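Local coordinates for protein tRNA delta(2)-isopentenylpyrophosphate transferase (Bacillus halodurans C-125, PDB 2QGN) that probably transfers a dimethylallyl group from dimethylallyl diphosphate onto the adenine at position 37 of tRNAs that read codons beginning with uridine, at residues G29-G34 / V58-I63; I109-L114 / P187-L192; S69-V74 / D234-Q239; V39-D44 / I65-E70. All coordinates share one frame; numbering follows the deposited sequence.

In the fold
Interaction 1 is the buried one: backbone hydrogen bonds join strand 29-33 to strand 60-61 at one margin of the parallel sheet. Interaction 2 reaches the same sheet further along, where the loop after helix 102-109 meets the start of strand 191-198; it is partly buried and rests on one serine and a few apolar contacts. Interactions 3 and 4 lie together, their centres about 9 Å apart, and share Ser69 and Glu70. Interaction 4 is a partly buried loop pairing with a salt bridge on its exposed side, whereas interaction 3 is a surface contact carried mainly by one glutamine. Interaction 4 also touches interaction 1, through Val39 and Leu62.

Interaction 1 (G29-G34 / V58-I63); sequences GEVISG and VPHHLI
Val31 O is gripped twice by His61, by the backbone N at 2.9 Å and by ring atom ND1 at 3.1 Å. The backbone donor comes almost in line with the C=O bond; ND1 approaches from above the carbonyl plane, yet its N-H is nearly straight (171°) and the oxygen lies in the imidazole plane, which fixes the rotation of the ring. Val31 N in turn donates to Pro59 O (3.1 Å), and a weak bond from Ser33 N to His61 O carries the ladder onward. Val31 sets its CB over the face of the His60 ring, 3.5 Å from the centroid, a CH-pi contact in which the two side chains run side by side. With CG anti to the carbonyl carbon (chi1 -67°), Glu30 lays its CG across the Pro59 ring, 3.4 Å from Pro59 CG. Its carboxylate lies at the edge of the His61 ring, but its salt bridge goes to Arg93. His61 packs on Leu84 of helix 74-91 and His60 on Val21 of helix 16-27, so one helix lies against each side of the sheet. Strand 29-33, helix 52-55 and strand 60-61 form the parallel beta-alpha-beta unit at this margin of the P-loop NTPase-type sheet.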
# COMPACT_ATOMS: atom_id res chain seq x y z
N GLY A 29 -7.04 4.22 15.83
CA GLY A 29 -7.08 4.75 14.48
C GLY A 29 -7.76 3.86 13.45
O GLY A 29 -8.03 2.68 13.70
N GLU A 30 -8.05 4.48 12.31
CA GLU A 30 -8.70 3.83 11.17
C GLU A 30 -7.73 3.91 9.98
O GLU A 30 -7.02 4.90 9.82
CB GLU A 30 -10.02 4.54 10.81
CG GLU A 30 -11.13 4.42 11.87
CD GLU A 30 -12.50 4.92 11.40
OE1 GLU A 30 -12.98 4.49 10.32
OE2 GLU A 30 -13.11 5.75 12.11
N VAL A 31 -7.71 2.87 9.17
CA VAL A 31 -6.81 2.84 8.04
C VAL A 31 -7.40 3.24 6.70
O VAL A 31 -8.48 2.79 6.31
CB VAL A 31 -6.17 1.44 7.89
CG1 VAL A 31 -5.41 1.33 6.57
CG2 VAL A 31 -5.21 1.22 9.06
N ILE A 32 -6.68 4.12 6.01
CA ILE A 32 -7.08 4.58 4.69
C ILE A 32 -5.99 4.05 3.78
O ILE A 32 -4.85 4.47 3.87
CB ILE A 32 -7.11 6.10 4.59
CG1 ILE A 32 -8.10 6.70 5.58
CG2 ILE A 32 -7.54 6.49 3.20
CD1 ILE A 32 -8.03 8.21 5.63
N SER A 33 -6.35 3.10 2.93
CA SER A 33 -5.40 2.50 2.01
C SER A 33 -4.96 3.45 0.93
O SER A 33 -5.77 4.19 0.37
CB SER A 33 -5.97 1.28 1.32
OG SER A 33 -5.11 0.92 0.25
N GLY A 34 -3.67 3.40 0.61
CA GLY A 34 -3.15 4.25 -0.44
C GLY A 34 -2.82 3.43 -1.68
O GLY A 34 -2.57 3.98 -2.75
N VAL A 58 -9.72 -3.51 12.85
CA VAL A 58 -9.48 -2.16 12.40
C VAL A 58 -10.23 -1.85 11.11
O VAL A 58 -10.04 -2.50 10.10
CB VAL A 58 -7.98 -1.94 12.19
CG1 VAL A 58 -7.70 -0.47 11.94
CG2 VAL A 58 -7.22 -2.43 13.42
N PRO A 59 -11.10 -0.83 11.14
CA PRO A 59 -11.85 -0.49 9.93
C PRO A 59 -10.95 0.11 8.84
O PRO A 59 -10.08 0.93 9.14
CB PRO A 59 -12.90 0.50 10.45
CG PRO A 59 -12.18 1.21 11.53
CD PRO A 59 -11.39 0.11 12.23
N HIS A 60 -11.15 -0.32 7.60
CA HIS A 60 -10.36 0.16 6.47
C HIS A 60 -11.20 0.80 5.38
O HIS A 60 -12.36 0.45 5.19
CB HIS A 60 -9.54 -0.98 5.86
CG HIS A 60 -8.40 -1.42 6.72
ND1 HIS A 60 -7.12 -1.57 6.24
CD2 HIS A 60 -8.34 -1.72 8.04
CE1 HIS A 60 -6.32 -1.93 7.22
NE2 HIS A 60 -7.04 -2.03 8.33
N HIS A 61 -10.61 1.75 4.66
CA HIS A 61 -11.34 2.42 3.60
C HIS A 61 -10.61 2.32 2.27
O HIS A 61 -9.43 1.96 2.23
CB HIS A 61 -11.54 3.89 3.98
CG HIS A 61 -12.10 4.08 5.36
ND1 HIS A 61 -11.36 3.85 6.50
CD2 HIS A 61 -13.33 4.43 5.78
CE1 HIS A 61 -12.11 4.04 7.56
NE2 HIS A 61 -13.32 4.40 7.15
N LEU A 62 -11.31 2.61 1.19
CA LEU A 62 -10.70 2.58 -0.13
C LEU A 62 -10.28 1.18 -0.58
O LEU A 62 -9.29 1.03 -1.28
CB LEU A 62 -9.48 3.51 -0.15
CG LEU A 62 -9.74 5.01 -0.26
CD1 LEU A 62 -10.97 5.42 0.50
CD2 LEU A 62 -8.52 5.75 0.25
N ILE A 63 -11.03 0.18 -0.14
CA ILE A 63 -10.78 -1.20 -0.52
C ILE A 63 -12.09 -1.72 -1.09
O ILE A 63 -13.14 -1.56 -0.46
CB ILE A 63 -10.39 -2.05 0.68
CG1 ILE A 63 -8.97 -1.69 1.09
CG2 ILE A 63 -10.53 -3.54 0.36
CD1 ILE A 63 -8.48 -2.45 2.28

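Interaction 2 (I109-L114 / P187-L192); sequences IHQFNL and PSPYNL
Polar contact between the segments centres on Ser188, whose OG donates to Ile109 O in the carbonyl plane at 2.5 Å, a length probably too short to be taken at face value. The same OG accepts from Tyr190 N (3.0 Å, 164°), closing an ST turn; with OG anti to the backbone N (chi1 170°) it can serve both. Pro189 CD also touches Ile109 O (3.4 Å). Losing the Ser188 hydroxyl to an alanine would probably leave Ile109 O and Tyr190 N without their shared mate and the turn freer to shift. Helix 102-109 finishes in a Schellman motif with Gln111, at positive phi, as its C-prime residue; the turn on the other side leads into strand 191-198 of the parallel sheet. Apolar contact comes next: Leu192 CD1 meets Ile109 at right angles, against CG2 and 3.5 Å from CB. Gln111 CG lies 4.0 Å from Pro189 CG, while its OE1 is bonded to Thr82 of helix 74-91, the helix on which the Tyr190 ring also rests. Last are the rings: Tyr190 brings its edge toward Ile109 O, and His110 CD2 meets Ser188 CA edge-on at 3.9 Å, with Ile109 CG1 over one face of the imidazole.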
# COMPACT_ATOMS: atom_id res chain seq x y z
N ILE A 109 -1.05 14.44 1.41
CA ILE A 109 -0.34 15.13 2.47
C ILE A 109 0.08 16.54 2.08
O ILE A 109 0.51 17.31 2.93
CB ILE A 109 0.92 14.37 2.90
CG1 ILE A 109 2.00 14.50 1.83
CG2 ILE A 109 0.58 12.90 3.14
CD1 ILE A 109 3.31 13.83 2.18
N HIS A 110 -0.02 16.89 0.81
CA HIS A 110 0.37 18.24 0.40
C HIS A 110 -0.73 18.95 -0.34
O HIS A 110 -0.51 20.03 -0.92
CB HIS A 110 1.62 18.19 -0.47
CG HIS A 110 2.87 17.92 0.30
ND1 HIS A 110 3.88 17.12 -0.18
CD2 HIS A 110 3.28 18.35 1.51
CE1 HIS A 110 4.86 17.08 0.70
NE2 HIS A 110 4.53 17.82 1.73
N GLN A 111 -1.92 18.35 -0.32
CA GLN A 111 -3.10 18.90 -0.98
C GLN A 111 -2.80 19.44 -2.38
O GLN A 111 -3.04 20.61 -2.65
CB GLN A 111 -3.70 20.03 -0.13
CG GLN A 111 -4.60 19.57 1.01
CD GLN A 111 -5.83 18.81 0.53
OE1 GLN A 111 -5.74 17.63 0.19
NE2 GLN A 111 -6.97 19.49 0.48
N PHE A 112 -2.27 18.59 -3.26
CA PHE A 112 -1.96 18.99 -4.62
C PHE A 112 -3.18 19.60 -5.29
O PHE A 112 -4.32 19.27 -4.95
CB PHE A 112 -1.48 17.79 -5.44
CG PHE A 112 -0.03 17.44 -5.24
CD1 PHE A 112 0.77 18.16 -4.36
CD2 PHE A 112 0.55 16.40 -5.98
CE1 PHE A 112 2.13 17.84 -4.21
CE2 PHE A 112 1.90 16.08 -5.84
CZ PHE A 112 2.69 16.80 -4.96
N ASN A 113 -2.94 20.50 -6.24
CA ASN A 113 -4.01 21.14 -6.99
C ASN A 113 -4.16 20.35 -8.30
O ASN A 113 -3.63 20.76 -9.34
CB ASN A 113 -3.62 22.59 -7.28
CG ASN A 113 -4.75 23.41 -7.88
OD1 ASN A 113 -5.61 22.89 -8.60
ND2 ASN A 113 -4.75 24.70 -7.59
N LEU A 114 -4.86 19.23 -8.26
CA LEU A 114 -5.03 18.39 -9.44
C LEU A 114 -6.09 18.90 -10.40
O LEU A 114 -7.10 19.48 -9.99
CB LEU A 114 -5.35 16.95 -9.01
CG LEU A 114 -4.29 16.25 -8.16
CD1 LEU A 114 -4.77 14.85 -7.75
CD2 LEU A 114 -3.00 16.13 -8.94
N PRO A 187 5.51 22.77 3.33
CA PRO A 187 5.04 21.99 4.48
C PRO A 187 3.61 21.50 4.33
O PRO A 187 2.78 22.14 3.68
CB PRO A 187 5.18 22.97 5.65
CG PRO A 187 5.04 24.30 5.00
CD PRO A 187 5.86 24.14 3.75
N SER A 188 3.31 20.35 4.94
CA SER A 188 1.97 19.78 4.87
C SER A 188 0.97 20.48 5.75
O SER A 188 1.28 20.85 6.88
CB SER A 188 1.97 18.32 5.28
OG SER A 188 0.62 17.89 5.40
N PRO A 189 -0.26 20.66 5.25
CA PRO A 189 -1.30 21.32 6.03
C PRO A 189 -1.76 20.46 7.21
O PRO A 189 -2.55 20.91 8.04
CB PRO A 189 -2.41 21.53 5.00
CG PRO A 189 -2.24 20.36 4.09
CD PRO A 189 -0.75 20.33 3.90
N TYR A 190 -1.26 19.23 7.26
CA TYR A 190 -1.58 18.30 8.33
C TYR A 190 -0.41 18.21 9.31
O TYR A 190 0.67 18.74 9.05
CB TYR A 190 -1.83 16.88 7.79
CG TYR A 190 -2.99 16.73 6.82
CD1 TYR A 190 -2.81 16.90 5.45
CD2 TYR A 190 -4.27 16.44 7.28
CE1 TYR A 190 -3.88 16.77 4.56
CE2 TYR A 190 -5.35 16.31 6.40
CZ TYR A 190 -5.14 16.47 5.04
OH TYR A 190 -6.19 16.37 4.17
N ASN A 191 -0.65 17.57 10.44
CA ASN A 191 0.36 17.32 11.47
C ASN A 191 0.62 15.86 11.17
O ASN A 191 0.04 14.96 11.78
CB ASN A 191 -0.24 17.50 12.87
CG ASN A 191 0.78 17.27 13.98
OD1 ASN A 191 1.98 17.45 13.79
ND2 ASN A 191 0.29 16.88 15.16
N LEU A 192 1.47 15.64 10.18
CA LEU A 192 1.81 14.32 9.69
C LEU A 192 3.00 13.68 10.38
O LEU A 192 3.94 14.35 10.77
CB LEU A 192 2.11 14.38 8.20
CG LEU A 192 1.47 13.32 7.29
CD1 LEU A 192 2.20 13.34 5.95
CD2 LEU A 192 1.57 11.93 7.91

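Interaction 3 (S69-V74 / D234-Q239); sequences SESFSV and DCQSVQ
Gln236 reaches across to Ser71 and Phe72, joining the short helix 236-239 to the loop that leads into the N-cap of helix 74-91. Its CG sits between the backbone N and the carbonyl carbon (chi1 56°) and the chain runs on extended (chi2 170°), which carries the amide alongside the loop backbone. CG rests 3.9 Å from Ser71 CA and 4.0 Å from Ser71 CB, and CD comes to 3.2 Å from Phe72 N, so the flat end of the glutamine lies against the peptide between Ser71 and Phe72. One residue earlier, Cys235 CB lies 3.9 Å from Ser69 O, a second and looser touch nearer the surface.

Beyond this first shell, both partners are fixed by their neighbours. Ser237 OG bonds to Pro68 O, tying this helix to the residue just before Ser69. The Phe72 ring, its CG anti to the backbone N (chi1 -162°), turns away from Gln236 to pack on Tyr104 of helix 102-109 and on Lys66. Ser73 is the N-cap of helix 74-91: its OG caps a backbone N in the first turn and its own N bonds to Asp76 OD2, consistent with a capping box. Gln239 opens the region 239-244, which by similarity meets the substrate tRNA. Cys235 O takes two backbone bonds from opposite faces of its carbonyl plane, from Val238 N at 2.8 Å and from Gln239 N at 3.3 Å.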
# COMPACT_ATOMS: atom_id res chain seq x y z
N SER A 69 -12.98 -2.93 -14.26
CA SER A 69 -13.02 -2.25 -15.56
C SER A 69 -12.80 -0.73 -15.51
O SER A 69 -12.50 -0.11 -16.53
CB SER A 69 -14.37 -2.53 -16.25
OG SER A 69 -15.45 -2.16 -15.41
N GLU A 70 -12.95 -0.14 -14.33
CA GLU A 70 -12.78 1.30 -14.16
C GLU A 70 -11.35 1.69 -13.80
O GLU A 70 -10.48 0.84 -13.67
CB GLU A 70 -13.71 1.82 -13.06
CG GLU A 70 -15.08 1.16 -13.01
CD GLU A 70 -15.95 1.76 -11.93
OE1 GLU A 70 -16.54 2.83 -12.18
OE2 GLU A 70 -16.02 1.17 -10.83
N SER A 71 -11.13 2.99 -13.63
CA SER A 71 -9.80 3.49 -13.28
C SER A 71 -9.83 4.25 -11.96
O SER A 71 -10.89 4.63 -11.47
CB SER A 71 -9.27 4.39 -14.40
OG SER A 71 -10.19 5.42 -14.70
N PHE A 72 -8.65 4.45 -11.38
CA PHE A 72 -8.55 5.15 -10.10
C PHE A 72 -7.38 6.13 -10.15
O PHE A 72 -6.26 5.79 -9.73
CB PHE A 72 -8.35 4.14 -8.97
CG PHE A 72 -8.65 4.69 -7.61
CD1 PHE A 72 -9.91 5.18 -7.32
CD2 PHE A 72 -7.67 4.75 -6.64
CE1 PHE A 72 -10.19 5.72 -6.09
CE2 PHE A 72 -7.93 5.29 -5.39
CZ PHE A 72 -9.20 5.78 -5.12
N SER A 73 -7.64 7.33 -10.64
CA SER A 73 -6.59 8.35 -10.77
C SER A 73 -6.12 8.92 -9.43
O SER A 73 -6.76 8.73 -8.40
CB SER A 73 -7.09 9.51 -11.64
OG SER A 73 -8.25 10.08 -11.06
N VAL A 74 -5.00 9.62 -9.46
CA VAL A 74 -4.50 10.22 -8.24
C VAL A 74 -5.56 11.22 -7.76
O VAL A 74 -5.63 11.52 -6.57
CB VAL A 74 -3.14 10.92 -8.46
CG1 VAL A 74 -3.25 11.97 -9.56
CG2 VAL A 74 -2.67 11.55 -7.18
N ASP A 234 -7.17 -3.24 -21.27
CA ASP A 234 -6.94 -1.86 -21.65
C ASP A 234 -7.40 -0.91 -20.54
O ASP A 234 -8.03 0.12 -20.81
CB ASP A 234 -7.69 -1.56 -22.95
CG ASP A 234 -7.11 -2.29 -24.16
OD1 ASP A 234 -7.79 -2.35 -25.20
OD2 ASP A 234 -5.97 -2.79 -24.08
N CYS A 235 -7.10 -1.26 -19.30
CA CYS A 235 -7.47 -0.46 -18.14
C CYS A 235 -6.47 -0.71 -17.02
O CYS A 235 -6.11 -1.86 -16.76
CB CYS A 235 -8.88 -0.84 -17.68
SG CYS A 235 -9.14 -2.63 -17.55
N GLN A 236 -6.03 0.34 -16.35
CA GLN A 236 -5.04 0.18 -15.29
C GLN A 236 -5.13 -1.11 -14.49
O GLN A 236 -4.12 -1.79 -14.33
CB GLN A 236 -5.07 1.37 -14.33
CG GLN A 236 -6.37 1.69 -13.69
CD GLN A 236 -6.21 2.72 -12.58
OE1 GLN A 236 -5.81 2.38 -11.46
NE2 GLN A 236 -6.49 3.98 -12.89
N SER A 237 -6.32 -1.46 -14.01
CA SER A 237 -6.47 -2.67 -13.22
C SER A 237 -5.72 -3.86 -13.81
O SER A 237 -5.05 -4.60 -13.08
CB SER A 237 -7.94 -3.04 -13.11
OG SER A 237 -8.32 -3.80 -14.25
N VAL A 238 -5.83 -4.05 -15.12
CA VAL A 238 -5.17 -5.16 -15.78
C VAL A 238 -3.71 -4.88 -16.11
O VAL A 238 -2.88 -5.79 -16.11
CB VAL A 238 -5.92 -5.54 -17.09
CG1 VAL A 238 -5.07 -6.47 -17.92
CG2 VAL A 238 -7.25 -6.21 -16.76
N GLN A 239 -3.40 -3.62 -16.40
CA GLN A 239 -2.03 -3.23 -16.74
C GLN A 239 -1.15 -3.17 -15.49
O GLN A 239 0.06 -2.96 -15.58
CB GLN A 239 -2.02 -1.85 -17.41
CG GLN A 239 -2.99 -1.71 -18.59
CD GLN A 239 -2.68 -0.50 -19.46
OE1 GLN A 239 -2.60 0.63 -18.96
NE2 GLN A 239 -2.51 -0.73 -20.76

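Interaction 4 (V39-D44 / I65-E70); sequences VYRGMD and IKDPSE
Tyr40 and Lys66 form a single backbone bridge between two loops, one following strand 29-33 and the other following strand 60-61, just ahead of the type I beta turn from Asp67 to Glu70. Arg41 N donates to Lys66 O (3.1 Å), and Lys66 N to Val39 O, from above that carbonyl plane.

Arg41 then folds back over the partner loop. From CB, a first torsion of 41° places CG between the backbone N and carbonyl carbon, 3.3 Å from Lys66 O. CD continues past the same oxygen in an extended chain. NE makes a long salt bridge to Asp67 OD1 (3.5 Å), which lies near the guanidinium plane, though carboxylate and guanidinium are tilted 51° apart. CZ stands over the peptide from Ile65 to Lys66, 3.7 Å from Ile65 C, so this backbone covers one face of the group. At the tip, NH1 makes a weak bond to Asp64 O, and NH2 sits near Ile65 O.

The Tyr40 ring carries Val39 CG2 over one face and turns its CD1 edge to Asp67 O (3.2 Å), while its OH, whose placing is uncertain, nears Glu70 O. Cut back to alanine, Tyr40 would probably leave a gap beside the turn, with Asp67 O losing the ring edge against it. Selenomethionine Met43, centre of an inverse gamma turn, rests its SE on Pro68 CB, and Leu227 of helix 220-230 packs on its side chain. Within the turn, Asp67 N bonds to the anti lone pair of Glu70 OE2 at 2.9 Å.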
# COMPACT_ATOMS: atom_id res chain seq x y z
N VAL A 39 -8.44 -1.09 -4.39
CA VAL A 39 -9.79 -0.68 -4.71
C VAL A 39 -10.59 -1.64 -5.57
O VAL A 39 -11.80 -1.77 -5.40
CB VAL A 39 -9.80 0.65 -5.46
CG1 VAL A 39 -9.00 1.68 -4.69
CG2 VAL A 39 -9.24 0.44 -6.86
N TYR A 40 -9.94 -2.32 -6.50
CA TYR A 40 -10.66 -3.21 -7.40
C TYR A 40 -11.19 -4.50 -6.79
O TYR A 40 -10.46 -5.47 -6.67
CB TYR A 40 -9.77 -3.53 -8.58
CG TYR A 40 -9.38 -2.31 -9.34
CD1 TYR A 40 -10.32 -1.57 -10.04
CD2 TYR A 40 -8.05 -1.91 -9.40
CE1 TYR A 40 -9.95 -0.47 -10.81
CE2 TYR A 40 -7.67 -0.81 -10.16
CZ TYR A 40 -8.61 -0.11 -10.85
OH TYR A 40 -8.23 0.94 -11.64
N ARG A 41 -12.47 -4.52 -6.45
CA ARG A 41 -13.05 -5.72 -5.85
C ARG A 41 -12.99 -6.95 -6.76
O ARG A 41 -12.95 -6.84 -7.99
CB ARG A 41 -14.49 -5.44 -5.40
CG ARG A 41 -15.28 -4.61 -6.37
CD ARG A 41 -16.38 -3.80 -5.66
NE ARG A 41 -16.99 -2.87 -6.61
CZ ARG A 41 -17.74 -1.82 -6.29
NH1 ARG A 41 -18.00 -1.53 -5.02
NH2 ARG A 41 -18.22 -1.05 -7.25
N GLY A 42 -12.97 -8.13 -6.14
CA GLY A 42 -12.89 -9.37 -6.90
C GLY A 42 -11.44 -9.74 -7.14
O GLY A 42 -11.07 -10.91 -7.08
N MSE A 43 -10.62 -8.74 -7.42
CA MSE A 43 -9.20 -8.94 -7.66
C MSE A 43 -8.52 -8.93 -6.27
O MSE A 43 -8.11 -7.87 -5.78
CB MSE A 43 -8.68 -7.80 -8.55
CG MSE A 43 -9.39 -7.72 -9.92
SE MSE A 43 -8.95 -6.16 -11.04
CE MSE A 43 -7.13 -6.64 -11.56
N ASP A 44 -8.43 -10.10 -5.64
CA ASP A 44 -7.84 -10.22 -4.30
C ASP A 44 -6.49 -10.93 -4.25
O ASP A 44 -5.65 -10.64 -3.40
CB ASP A 44 -8.79 -10.96 -3.35
CG ASP A 44 -10.24 -10.62 -3.58
OD1 ASP A 44 -10.54 -9.45 -3.88
OD2 ASP A 44 -11.08 -11.52 -3.45
N ILE A 65 -13.93 -0.66 -3.73
CA ILE A 65 -14.90 0.40 -3.98
C ILE A 65 -15.11 0.63 -5.47
O ILE A 65 -15.91 1.49 -5.85
CB ILE A 65 -14.47 1.73 -3.36
CG1 ILE A 65 -13.05 2.08 -3.84
CG2 ILE A 65 -14.56 1.67 -1.84
CD1 ILE A 65 -12.61 3.48 -3.46
N LYS A 66 -14.39 -0.10 -6.31
CA LYS A 66 -14.53 0.07 -7.75
C LYS A 66 -14.38 -1.24 -8.52
O LYS A 66 -13.75 -2.19 -8.03
CB LYS A 66 -13.52 1.12 -8.25
CG LYS A 66 -13.61 2.46 -7.50
CD LYS A 66 -12.84 3.60 -8.17
CE LYS A 66 -13.58 4.15 -9.39
NZ LYS A 66 -14.83 4.86 -9.03
N ASP A 67 -14.98 -1.29 -9.71
CA ASP A 67 -14.93 -2.48 -10.56
C ASP A 67 -13.63 -2.57 -11.33
O ASP A 67 -13.06 -1.55 -11.73
CB ASP A 67 -16.08 -2.49 -11.58
CG ASP A 67 -17.44 -2.63 -10.93
OD1 ASP A 67 -17.58 -3.47 -10.01
OD2 ASP A 67 -18.37 -1.90 -11.35
N PRO A 68 -13.18 -3.79 -11.61
CA PRO A 68 -11.93 -4.01 -12.34
C PRO A 68 -11.84 -3.28 -13.69
O PRO A 68 -10.73 -3.02 -14.18
CB PRO A 68 -11.87 -5.53 -12.48
CG PRO A 68 -13.30 -5.95 -12.42
CD PRO A 68 -13.87 -5.06 -11.35
N SER A 69 -12.98 -2.93 -14.26
CA SER A 69 -13.02 -2.25 -15.56
C SER A 69 -12.80 -0.73 -15.51
O SER A 69 -12.50 -0.11 -16.53
CB SER A 69 -14.37 -2.53 -16.25
OG SER A 69 -15.45 -2.16 -15.41
N GLU A 70 -12.95 -0.14 -14.33
CA GLU A 70 -12.78 1.30 -14.16
C GLU A 70 -11.35 1.69 -13.80
O GLU A 70 -10.48 0.84 -13.67
CB GLU A 70 -13.71 1.82 -13.06
CG GLU A 70 -15.08 1.16 -13.01
CD GLU A 70 -15.95 1.76 -11.93
OE1 GLU A 70 -16.54 2.83 -12.18
OE2 GLU A 70 -16.02 1.17 -10.83